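Local coordinates for mandelate racemase/muconate lactonizing enzyme-like protein (PDB 3RCY), which is of unconfirmed function but is probably a magnesium-dependent enzyme of the mandelate racemase/muconate lactonizing group in the enolase superfamily, at residues V58-H62 and R77-S81. Residues are numbered along the deposited sequence; the frame is centred on the assembly and turned at random.
Sequences VFARH and RVYSS
The imidazole of H62, near the C-terminal end of helix 48-63, is wedged against the last turn of helix 71-80. One ring face lies against the backbone of R77 and V78: V78 CA makes a CH-pi contact 4.2 Å from the H62 ring centroid. CG of the neighbouring R61 touches the rim of the opposite face. At the ring edge, nearly in plane, H62 NE2 donates to S81 OG at 2.8 Å, with a bent N-H...O angle of 144°; S81 OG stands anti to its own backbone N (chi1 -168°) and is also hydrogen-bonded to S45 O of the second subunit. On the side facing helix 89-110 the packing is tight and apolar: V58 CG1 meets V78 CG2 at 3.7 Å, and V78 CG2 also lies 3.7 Å from H62 CD2. A94, L98 and F95 close this buried side. The looser, partly exposed side is polar. Here the extended R77 runs past H62, and R77 NH1 reaches H62 O at 2.9 Å, tilted 34° from the carbonyl plane; NH1 also salt-bridges E66 of the same chain, and NE salt-bridges E391 of the second subunit. With an alanine at H62, S81 OG would probably lack its imidazole donor and a gap would open beside V78. The in-plane bond and the one-face contacts probably fix the ring's rotation, while S81 and R77 link this N-terminal-domain helix pair to the second subunit.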
loop_
_atom_site.group_PDB
_atom_site.type_symbol
_atom_site.label_atom_id
_atom_site.label_comp_id
_atom_site.label_asym_id
_atom_site.label_seq_id
_atom_site.Cartn_x
_atom_site.Cartn_y
_atom_site.Cartn_z
ATOM N N VAL A 58 33.903 21.035 16.259
ATOM C CA VAL A 58 32.493 21.433 16.216
ATOM C C VAL A 58 32.259 22.762 16.948
ATOM O O VAL A 58 31.622 23.683 16.412
ATOM C CB VAL A 58 31.587 20.314 16.814
ATOM C CG1 VAL A 58 30.151 20.819 17.015
ATOM C CG2 VAL A 58 31.601 19.071 15.894
ATOM N N PHE A 59 32.759 22.854 18.181
ATOM C CA PHE A 59 32.617 24.084 18.948
ATOM C C PHE A 59 33.282 25.283 18.269
ATOM O O PHE A 59 32.643 26.314 18.088
ATOM C CB PHE A 59 33.140 23.931 20.380
ATOM C CG PHE A 59 33.072 25.207 21.180
ATOM C CD1 PHE A 59 31.852 25.676 21.663
ATOM C CD2 PHE A 59 34.225 25.950 21.434
ATOM C CE1 PHE A 59 31.776 26.862 22.400
ATOM C CE2 PHE A 59 34.161 27.142 22.171
ATOM C CZ PHE A 59 32.924 27.591 22.655
ATOM N N ALA A 60 34.552 25.144 17.885
ATOM C CA ALA A 60 35.290 26.280 17.315
ATOM C C ALA A 60 34.677 26.732 15.991
ATOM O O ALA A 60 34.589 27.924 15.717
ATOM C CB ALA A 60 36.786 25.948 17.138
ATOM N N ARG A 61 34.239 25.765 15.186
ATOM C CA ARG A 61 33.760 26.031 13.832
ATOM C C ARG A 61 32.341 26.614 13.806
ATOM O O ARG A 61 32.050 27.518 13.014
ATOM C CB ARG A 61 33.830 24.746 12.990
ATOM C CG ARG A 61 33.741 24.961 11.477
ATOM C CD ARG A 61 33.971 23.657 10.701
ATOM N NE ARG A 61 35.269 23.041 11.007
ATOM C CZ ARG A 61 36.435 23.412 10.481
ATOM N NH1 ARG A 61 36.506 24.405 9.600
ATOM N NH2 ARG A 61 37.543 22.778 10.842
ATOM N N HIS A 62 31.463 26.106 14.669
ATOM C CA HIS A 62 30.025 26.404 14.544
ATOM C C HIS A 62 29.401 27.132 15.726
ATOM O O HIS A 62 28.296 27.650 15.609
ATOM C CB HIS A 62 29.229 25.118 14.263
ATOM C CG HIS A 62 29.713 24.363 13.063
ATOM N ND1 HIS A 62 29.715 24.903 11.797
ATOM C CD2 HIS A 62 30.224 23.114 12.940
ATOM C CE1 HIS A 62 30.204 24.021 10.943
ATOM N NE2 HIS A 62 30.522 22.927 11.612
ATOM N N ARG A 77 24.068 24.412 11.396
ATOM C CA ARG A 77 25.480 24.535 11.050
ATOM C C ARG A 77 26.210 23.202 11.184
ATOM O O ARG A 77 26.907 22.791 10.268
ATOM C CB ARG A 77 26.167 25.565 11.944
ATOM C CG ARG A 77 25.877 27.003 11.610
ATOM C CD ARG A 77 26.563 27.892 12.632
ATOM N NE ARG A 77 26.367 29.309 12.367
ATOM C CZ ARG A 77 26.508 30.272 13.280
ATOM N NH1 ARG A 77 26.831 29.973 14.536
ATOM N NH2 ARG A 77 26.302 31.539 12.940
ATOM N N VAL A 78 26.055 22.540 12.330
ATOM C CA VAL A 78 26.762 21.281 12.581
ATOM C C VAL A 78 26.193 20.161 11.703
ATOM O O VAL A 78 26.941 19.393 11.104
ATOM C CB VAL A 78 26.726 20.865 14.083
ATOM C CG1 VAL A 78 27.515 19.585 14.305
ATOM C CG2 VAL A 78 27.288 21.983 14.951
ATOM N N TYR A 79 24.867 20.103 11.616
ATOM C CA TYR A 79 24.169 19.119 10.788
ATOM C C TYR A 79 24.589 19.185 9.322
ATOM O O TYR A 79 24.675 18.147 8.652
ATOM C CB TYR A 79 22.659 19.335 10.904
ATOM C CG TYR A 79 21.796 18.281 10.249
ATOM C CD1 TYR A 79 21.701 16.999 10.785
ATOM C CD2 TYR A 79 21.033 18.586 9.124
ATOM C CE1 TYR A 79 20.894 16.029 10.201
ATOM C CE2 TYR A 79 20.210 17.621 8.532
ATOM C CZ TYR A 79 20.150 16.349 9.087
ATOM O OH TYR A 79 19.339 15.394 8.528
ATOM N N SER A 80 24.866 20.402 8.846
ATOM C CA SER A 80 25.218 20.650 7.450
ATOM C C SER A 80 26.725 20.659 7.188
ATOM O O SER A 80 27.163 20.729 6.023
ATOM C CB SER A 80 24.634 21.998 6.999
ATOM O OG SER A 80 23.232 22.051 7.233
ATOM N N SER A 81 27.506 20.600 8.267
ATOM C CA SER A 81 28.951 20.797 8.216
ATOM C C SER A 81 29.654 20.012 7.112
ATOM O O SER A 81 29.508 18.792 7.009
ATOM C CB SER A 81 29.581 20.474 9.577
ATOM O OG SER A 81 30.928 20.925 9.635
#